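PDB 2WDD: sulfur oxidation protein SOXB from Thermus thermophilus, which hydrolyses a sulfur-sulfur bond, acting as a dimanganese thiosulfohydrolase of the Sox sulfur oxidation pathway, and probably releases sulfate from a cysteine S-thiosulfonate. Local coordinates for residues F34-Y45 / G99-L107; P402-I410 / H420-T428. All coordinates share one frame; numbering follows the deposited sequence.

Contact 1. Residues F34-Y45 / G99-L107; sequences FSDLHGQAFPHY and GPIGGMGAL. With MN (manganese (II) ion), chain G.
Ala41 O is gripped from two directions: the backbone N of Met104 donates to it at 2.9 Å from well above the carbonyl plane, and a water that also takes the N-H of Gly105 gives it a second hydrogen bond. A second water does the same between Gln40 O and Gly103 N, the N-cap residue, so the first turn of helix 104-120 is tied to the 34-45 loop both directly and through solvent. Gly103 is pressed against the loop, its CA 3.4 Å from Phe42 C, and a side chain here would run into Pro43 CD. Further along, His44 and Ile101 form a single antiparallel hydrogen-bonded pair, with Ile101 N reaching His44 O at 2.7 Å and His44 N returning a bond to Ile101 O. Beside it the Tyr45 ring lays one face over Pro100, whose CB stands 4.1 Å from the ring centroid, while Pro43 CB meets Pro100 CG.

Met104 runs its extended chain alongside the loop, past Ala41 toward Leu37. With CG anti to the carbonyl carbon (chi1 -74°), SD comes to 3.8 Å from Ala41 CB and CE continues on to Leu37 CD2. Leu107, one turn later, puts CD2 over a face of the Phe34 ring, toward its rim. Trp151 of helix 146-155 packs on Leu37, Met104 and Leu107 alike.

Between Phe34 and Leu37, both packed on Leu107, sits Asp36, with His38 just beyond: Asp36 OD1 and His38 NE2 bind manganese at 2.1 and 2.2 Å, beside Asp132, His288 and a water. Asp36 OD2, not bound to this ion, accepts from Ser35 OG above the carboxylate plane and from His286 N. An Asp-X-His motif just after the first strand, here 29-34, is characteristic of the dinuclear metallophosphoesterase fold of the 5'-nucleotidase family.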
# COMPACT_ATOMS: atom_id res chain seq x y z
N PHE A 34 9.27 5.37 -6.52
CA PHE A 34 7.93 5.48 -5.97
C PHE A 34 7.38 4.06 -5.96
O PHE A 34 7.88 3.19 -6.67
CB PHE A 34 7.04 6.42 -6.77
CG PHE A 34 6.74 5.94 -8.16
CD1 PHE A 34 5.57 5.25 -8.45
CD2 PHE A 34 7.65 6.17 -9.19
CE1 PHE A 34 5.31 4.81 -9.75
CE2 PHE A 34 7.40 5.71 -10.48
CZ PHE A 34 6.21 5.05 -10.76
N SER A 35 6.38 3.81 -5.13
CA SER A 35 5.82 2.47 -5.04
C SER A 35 4.38 2.56 -4.59
O SER A 35 3.94 3.59 -4.04
CB SER A 35 6.62 1.63 -4.03
OG SER A 35 6.25 0.26 -4.07
N ASP A 36 3.65 1.49 -4.81
CA ASP A 36 2.29 1.41 -4.31
C ASP A 36 1.36 2.54 -4.74
O ASP A 36 0.48 2.97 -3.97
CB ASP A 36 2.31 1.23 -2.79
CG ASP A 36 2.99 -0.08 -2.38
OD1 ASP A 36 2.32 -1.12 -2.34
OD2 ASP A 36 4.22 -0.08 -2.22
N LEU A 37 1.50 2.97 -5.99
CA LEU A 37 0.62 4.00 -6.55
C LEU A 37 -0.84 3.54 -6.53
O LEU A 37 -1.74 4.37 -6.42
CB LEU A 37 1.05 4.31 -7.98
CG LEU A 37 0.29 5.39 -8.75
CD1 LEU A 37 0.38 6.74 -8.08
CD2 LEU A 37 0.82 5.48 -10.17
N HIS A 38 -1.06 2.24 -6.72
CA HIS A 38 -2.40 1.69 -6.72
C HIS A 38 -3.32 2.45 -7.68
O HIS A 38 -4.45 2.84 -7.35
CB HIS A 38 -2.96 1.60 -5.31
CG HIS A 38 -2.39 0.46 -4.51
ND1 HIS A 38 -2.80 -0.85 -4.67
CD2 HIS A 38 -1.42 0.44 -3.57
CE1 HIS A 38 -2.14 -1.61 -3.82
NE2 HIS A 38 -1.28 -0.86 -3.15
N GLY A 39 -2.80 2.65 -8.89
CA GLY A 39 -3.50 3.28 -10.00
C GLY A 39 -4.09 4.65 -9.79
O GLY A 39 -4.96 5.08 -10.57
N GLN A 40 -3.64 5.36 -8.76
CA GLN A 40 -4.20 6.66 -8.43
C GLN A 40 -3.82 7.73 -9.43
O GLN A 40 -2.74 8.31 -9.38
CB GLN A 40 -3.87 7.04 -6.99
CG GLN A 40 -4.52 6.09 -5.98
CD GLN A 40 -6.03 6.10 -6.11
OE1 GLN A 40 -6.66 7.14 -5.90
NE2 GLN A 40 -6.62 4.98 -6.53
N ALA A 41 -4.72 7.95 -10.38
CA ALA A 41 -4.45 8.83 -11.50
C ALA A 41 -4.54 10.32 -11.23
O ALA A 41 -3.93 11.13 -11.93
CB ALA A 41 -5.35 8.46 -12.67
N PHE A 42 -5.31 10.67 -10.21
CA PHE A 42 -5.57 12.07 -9.92
C PHE A 42 -5.13 12.52 -8.56
O PHE A 42 -5.08 11.73 -7.62
CB PHE A 42 -7.06 12.32 -10.07
CG PHE A 42 -7.60 11.96 -11.42
CD1 PHE A 42 -8.29 10.77 -11.61
CD2 PHE A 42 -7.27 12.73 -12.52
CE1 PHE A 42 -8.72 10.41 -12.88
CE2 PHE A 42 -7.71 12.37 -13.79
CZ PHE A 42 -8.43 11.22 -13.97
N PRO A 43 -4.87 13.83 -8.41
CA PRO A 43 -4.52 14.37 -7.10
C PRO A 43 -5.64 13.99 -6.13
O PRO A 43 -6.82 14.01 -6.48
CB PRO A 43 -4.55 15.88 -7.32
CG PRO A 43 -4.19 16.04 -8.77
CD PRO A 43 -4.84 14.87 -9.46
N HIS A 44 -5.26 13.58 -4.93
CA HIS A 44 -6.24 13.17 -3.93
C HIS A 44 -5.62 13.36 -2.55
O HIS A 44 -4.53 13.92 -2.44
CB HIS A 44 -6.70 11.72 -4.17
CG HIS A 44 -5.63 10.69 -3.97
ND1 HIS A 44 -5.75 9.66 -3.06
CD2 HIS A 44 -4.43 10.52 -4.58
CE1 HIS A 44 -4.66 8.91 -3.10
NE2 HIS A 44 -3.83 9.43 -3.99
N TYR A 45 -6.28 12.87 -1.51
CA TYR A 45 -5.71 13.01 -0.17
C TYR A 45 -5.44 11.63 0.37
O TYR A 45 -6.17 10.70 0.08
CB TYR A 45 -6.66 13.78 0.73
CG TYR A 45 -6.97 15.15 0.18
CD1 TYR A 45 -6.14 16.23 0.43
CD2 TYR A 45 -8.07 15.34 -0.66
CE1 TYR A 45 -6.41 17.49 -0.10
CE2 TYR A 45 -8.35 16.59 -1.20
CZ TYR A 45 -7.53 17.66 -0.89
OH TYR A 45 -7.81 18.90 -1.43
N GLY A 99 -2.77 21.41 -0.17
CA GLY A 99 -3.46 20.83 -1.30
C GLY A 99 -3.32 19.32 -1.37
O GLY A 99 -2.67 18.69 -0.53
N PRO A 100 -3.97 18.70 -2.37
CA PRO A 100 -3.94 17.25 -2.53
C PRO A 100 -2.55 16.77 -2.93
O PRO A 100 -1.72 17.53 -3.46
CB PRO A 100 -4.91 17.02 -3.70
CG PRO A 100 -4.80 18.27 -4.50
CD PRO A 100 -4.65 19.37 -3.49
N ILE A 101 -2.32 15.47 -2.71
CA ILE A 101 -1.07 14.83 -3.08
C ILE A 101 -1.29 13.96 -4.33
O ILE A 101 -2.43 13.71 -4.75
CB ILE A 101 -0.47 14.00 -1.92
CG1 ILE A 101 -1.47 12.97 -1.39
CG2 ILE A 101 0.00 14.92 -0.79
CD1 ILE A 101 -1.68 11.78 -2.31
N GLY A 102 -0.19 13.51 -4.91
CA GLY A 102 -0.24 12.60 -6.03
C GLY A 102 -0.85 13.13 -7.31
O GLY A 102 -0.84 14.34 -7.59
N GLY A 103 -1.38 12.19 -8.09
CA GLY A 103 -1.89 12.43 -9.43
C GLY A 103 -0.75 12.03 -10.36
O GLY A 103 0.43 12.32 -10.08
N MET A 104 -1.06 11.33 -11.44
CA MET A 104 -0.01 10.91 -12.36
C MET A 104 0.62 12.12 -13.06
O MET A 104 1.81 12.11 -13.37
CB MET A 104 -0.57 9.93 -13.39
CG MET A 104 -0.82 8.55 -12.81
SD MET A 104 -1.89 7.56 -13.86
CE MET A 104 -1.79 5.98 -13.04
N GLY A 105 -0.18 13.16 -13.26
CA GLY A 105 0.34 14.37 -13.89
C GLY A 105 1.45 14.98 -13.07
O GLY A 105 2.58 15.16 -13.54
N ALA A 106 1.15 15.27 -11.81
CA ALA A 106 2.14 15.87 -10.91
C ALA A 106 3.34 14.96 -10.64
O ALA A 106 4.48 15.43 -10.58
CB ALA A 106 1.49 16.31 -9.62
N LEU A 107 3.10 13.66 -10.47
CA LEU A 107 4.20 12.73 -10.22
C LEU A 107 5.13 12.73 -11.43
O LEU A 107 6.36 12.72 -11.29
CB LEU A 107 3.67 11.32 -9.90
CG LEU A 107 4.69 10.19 -9.72
CD1 LEU A 107 5.71 10.51 -8.62
CD2 LEU A 107 4.01 8.86 -9.45
MN MN G . 0.35 -1.69 -1.86
O HOH W 1 -1.45 9.59 -7.26
O HOH W 2 -3.05 13.65 -12.67
O HOH W 3 0.87 -3.30 -0.64

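Contact 2. Residues P402-I410 / H420-T428. With TBU (tertiary-butyl alcohol), chain D.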
# COMPACT_ATOMS: atom_id res chain seq x y z
N PRO A 402 -11.89 -5.61 4.69
CA PRO A 402 -10.48 -5.94 4.49
C PRO A 402 -9.57 -4.77 4.85
O PRO A 402 -9.75 -3.64 4.36
CB PRO A 402 -10.41 -6.24 2.99
CG PRO A 402 -11.48 -5.36 2.39
CD PRO A 402 -12.59 -5.31 3.43
N ALA A 403 -8.56 -5.06 5.66
CA ALA A 403 -7.64 -4.04 6.12
C ALA A 403 -6.48 -3.81 5.15
O ALA A 403 -5.32 -3.86 5.55
CB ALA A 403 -7.12 -4.39 7.50
N VAL A 404 -6.81 -3.55 3.89
CA VAL A 404 -5.78 -3.25 2.90
C VAL A 404 -5.18 -1.88 3.21
O VAL A 404 -5.81 -1.04 3.87
CB VAL A 404 -6.32 -3.30 1.46
CG1 VAL A 404 -6.72 -4.72 1.09
CG2 VAL A 404 -7.47 -2.30 1.25
N ARG A 405 -3.96 -1.66 2.73
CA ARG A 405 -3.32 -0.37 2.98
C ARG A 405 -3.51 0.63 1.86
O ARG A 405 -3.08 1.78 1.97
CB ARG A 405 -1.86 -0.51 3.40
CG ARG A 405 -1.72 -0.98 4.86
CD ARG A 405 -0.28 -1.09 5.34
NE ARG A 405 -0.27 -1.58 6.72
CZ ARG A 405 0.81 -1.60 7.49
NH1 ARG A 405 0.71 -2.06 8.74
NH2 ARG A 405 1.98 -1.19 7.02
N TRP A 406 -4.19 0.23 0.78
CA TRP A 406 -4.50 1.16 -0.30
C TRP A 406 -5.87 1.82 -0.06
O TRP A 406 -6.70 1.33 0.71
CB TRP A 406 -4.47 0.49 -1.67
CG TRP A 406 -5.12 -0.86 -1.78
CD1 TRP A 406 -4.51 -2.07 -1.63
CD2 TRP A 406 -6.44 -1.14 -2.29
NE1 TRP A 406 -5.38 -3.09 -1.96
CE2 TRP A 406 -6.57 -2.54 -2.37
CE3 TRP A 406 -7.52 -0.34 -2.67
CZ2 TRP A 406 -7.75 -3.16 -2.80
CZ3 TRP A 406 -8.69 -0.95 -3.09
CH2 TRP A 406 -8.79 -2.35 -3.16
N GLY A 407 -6.09 2.97 -0.70
CA GLY A 407 -7.32 3.71 -0.48
C GLY A 407 -7.08 5.20 -0.71
O GLY A 407 -6.17 5.60 -1.44
N THR A 408 -7.91 6.02 -0.08
CA THR A 408 -7.83 7.46 -0.25
C THR A 408 -8.44 8.08 0.99
O THR A 408 -8.93 7.36 1.87
CB THR A 408 -8.52 7.86 -1.57
OG1 THR A 408 -8.21 9.22 -1.92
CG2 THR A 408 -10.03 7.70 -1.46
N THR A 409 -8.42 9.40 1.08
CA THR A 409 -8.96 10.07 2.25
C THR A 409 -9.93 11.16 1.80
O THR A 409 -9.58 11.98 0.97
CB THR A 409 -7.81 10.69 3.10
OG1 THR A 409 -6.85 9.67 3.44
CG2 THR A 409 -8.35 11.32 4.36
N ILE A 410 -11.14 11.16 2.36
CA ILE A 410 -12.16 12.17 2.01
C ILE A 410 -12.19 13.24 3.10
O ILE A 410 -12.34 12.94 4.28
CB ILE A 410 -13.55 11.52 1.88
CG1 ILE A 410 -13.47 10.29 0.99
CG2 ILE A 410 -14.57 12.52 1.35
CD1 ILE A 410 -12.98 10.61 -0.38
N HIS A 420 -13.60 7.52 -6.06
CA HIS A 420 -13.21 7.21 -4.68
C HIS A 420 -13.62 5.78 -4.34
O HIS A 420 -12.88 5.05 -3.69
CB HIS A 420 -13.87 8.16 -3.67
CG HIS A 420 -13.43 9.59 -3.80
ND1 HIS A 420 -14.34 10.62 -3.83
CD2 HIS A 420 -12.21 10.16 -3.81
CE1 HIS A 420 -13.69 11.77 -3.88
NE2 HIS A 420 -12.39 11.52 -3.89
N LEU A 421 -14.84 5.39 -4.72
CA LEU A 421 -15.28 4.04 -4.40
C LEU A 421 -14.30 3.02 -4.99
O LEU A 421 -13.99 2.01 -4.35
CB LEU A 421 -16.69 3.77 -4.93
CG LEU A 421 -17.83 4.59 -4.32
CD1 LEU A 421 -19.18 4.03 -4.80
CD2 LEU A 421 -17.74 4.61 -2.81
N TYR A 422 -13.83 3.26 -6.21
CA TYR A 422 -12.87 2.35 -6.83
C TYR A 422 -11.51 2.43 -6.14
O TYR A 422 -10.82 1.42 -6.00
CB TYR A 422 -12.72 2.64 -8.32
CG TYR A 422 -13.96 2.41 -9.16
CD1 TYR A 422 -14.73 1.27 -9.00
CD2 TYR A 422 -14.35 3.34 -10.12
CE1 TYR A 422 -15.88 1.06 -9.76
CE2 TYR A 422 -15.49 3.14 -10.90
CZ TYR A 422 -16.24 2.00 -10.71
OH TYR A 422 -17.37 1.81 -11.48
N ALA A 423 -11.13 3.61 -5.66
CA ALA A 423 -9.88 3.75 -4.90
C ALA A 423 -9.92 2.94 -3.60
O ALA A 423 -8.90 2.45 -3.12
CB ALA A 423 -9.59 5.20 -4.59
N TYR A 424 -11.11 2.84 -3.00
CA TYR A 424 -11.27 2.13 -1.75
C TYR A 424 -11.60 0.65 -1.91
O TYR A 424 -11.30 -0.16 -1.03
CB TYR A 424 -12.45 2.73 -0.97
CG TYR A 424 -12.17 4.02 -0.24
CD1 TYR A 424 -11.23 4.07 0.79
CD2 TYR A 424 -13.00 5.13 -0.43
CE1 TYR A 424 -11.06 5.24 1.55
CE2 TYR A 424 -12.85 6.29 0.33
CZ TYR A 424 -11.87 6.35 1.31
OH TYR A 424 -11.74 7.50 2.06
N THR A 425 -12.35 0.31 -2.97
CA THR A 425 -12.87 -1.04 -3.10
C THR A 425 -12.68 -1.66 -4.48
O THR A 425 -13.37 -2.64 -4.82
CB THR A 425 -14.38 -1.09 -2.73
OG1 THR A 425 -15.15 -0.34 -3.68
CG2 THR A 425 -14.64 -0.55 -1.32
N GLY A 426 -11.77 -1.09 -5.26
CA GLY A 426 -11.50 -1.54 -6.61
C GLY A 426 -10.72 -2.84 -6.72
O GLY A 426 -9.66 -2.88 -7.37
N PHE A 427 -11.20 -3.89 -6.06
CA PHE A 427 -10.63 -5.23 -6.20
C PHE A 427 -11.15 -5.77 -7.53
O PHE A 427 -12.29 -5.49 -7.91
CB PHE A 427 -11.23 -6.18 -5.15
CG PHE A 427 -10.87 -5.84 -3.73
CD1 PHE A 427 -9.85 -6.54 -3.08
CD2 PHE A 427 -11.58 -4.88 -3.03
CE1 PHE A 427 -9.52 -6.26 -1.74
CE2 PHE A 427 -11.25 -4.58 -1.70
CZ PHE A 427 -10.20 -5.24 -1.08
N THR A 428 -10.38 -6.63 -8.19
CA THR A 428 -10.91 -7.26 -9.40
C THR A 428 -11.89 -8.36 -8.97
O THR A 428 -12.56 -8.96 -9.82
CB THR A 428 -9.80 -7.88 -10.26
OG1 THR A 428 -9.01 -8.75 -9.45
CG2 THR A 428 -8.94 -6.79 -10.93
O TBU D . -15.89 -1.31 -12.83
C TBU D . -16.16 -1.92 -14.09
C1 TBU D . -17.42 -1.34 -14.70
C2 TBU D . -14.98 -1.64 -15.03
C3 TBU D . -16.35 -3.42 -13.91
O HOH W 4 -9.43 0.71 0.96
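Trp406 drives the edge of its six-membered ring into the face of Phe427, an edge-to-face pair with centroids 4.8 Å apart and planes at 58°; CZ2 sits over the centre of the phenyl ring. Pro402 CG and Val404 CG1 both close on Phe427 CZ, and Val404 CG2 covers a face of the indole. With CG wedged between the backbone N and the carbonyl carbon (chi1 44°), the indole swings against the backbone of residues 423-426, where CE3 meets Ala423 O at its edge, 3.1 Å away. The same oxygen receives a CA-H...O contact from Gly407, 3.3 Å from its CA.

Here the loop that follows strand 398-401 folds back along helix 418-425, within the 5'-nucleotidase C-terminal domain. A water ties the two together, donating to both Trp406 O and Tyr424 O. Thr408 CG2 lies over one face of the Tyr424 ring, 3.8 Å from its centroid, and the two side chains cross at about a right angle. The phenol then reaches past the methyl: Tyr424 OH makes a weak hydrogen bond to Thr408 O at 2.8 Å, and Ile410 CG1 touches the ring at its edge. Trp381 stacks on Tyr424 as well. A leucine in place of Tyr424 would probably cost Thr408 O this weak bond and leave the Thr408 methyl and Trp381 without their aromatic partner.

Thr408 OG1 is hydrogen-bonded to His44 ND1 and Tyr45 O of the 34-45 loop. One turn earlier on the helix, Ile410 CD1 is centred over the imidazole of His420, 3.5 Å from the centroid and only 6° off the ring normal, while His420 ND1 is hydrogen-bonded to Thr417 N.

Contacts 1 and 2, whose centres lie about 14 Å apart, meet mainly along the 34-45 and 402-410 loops, with Gln40 NE2 also packing on Ala423 CB. His44 ND1 and Thr408 OG1 are 2.8 Å apart, and Tyr45 O lies at the same distance from Thr409 N, both probable hydrogen bonds, which would tie the loop carrying Asp36 and His38 to the C-terminal domain. Closer to the manganese, His38 CE1 packs 3.3 Å from Trp406 CD1; the nearest atoms of the Trp406 side chain are about 5 Å from a manganese and about 3 Å from a bound sulfate. Contact 1 supplies two of the ligands, Asp36 and His38, and contact 2 brings an aromatic wall to the same site.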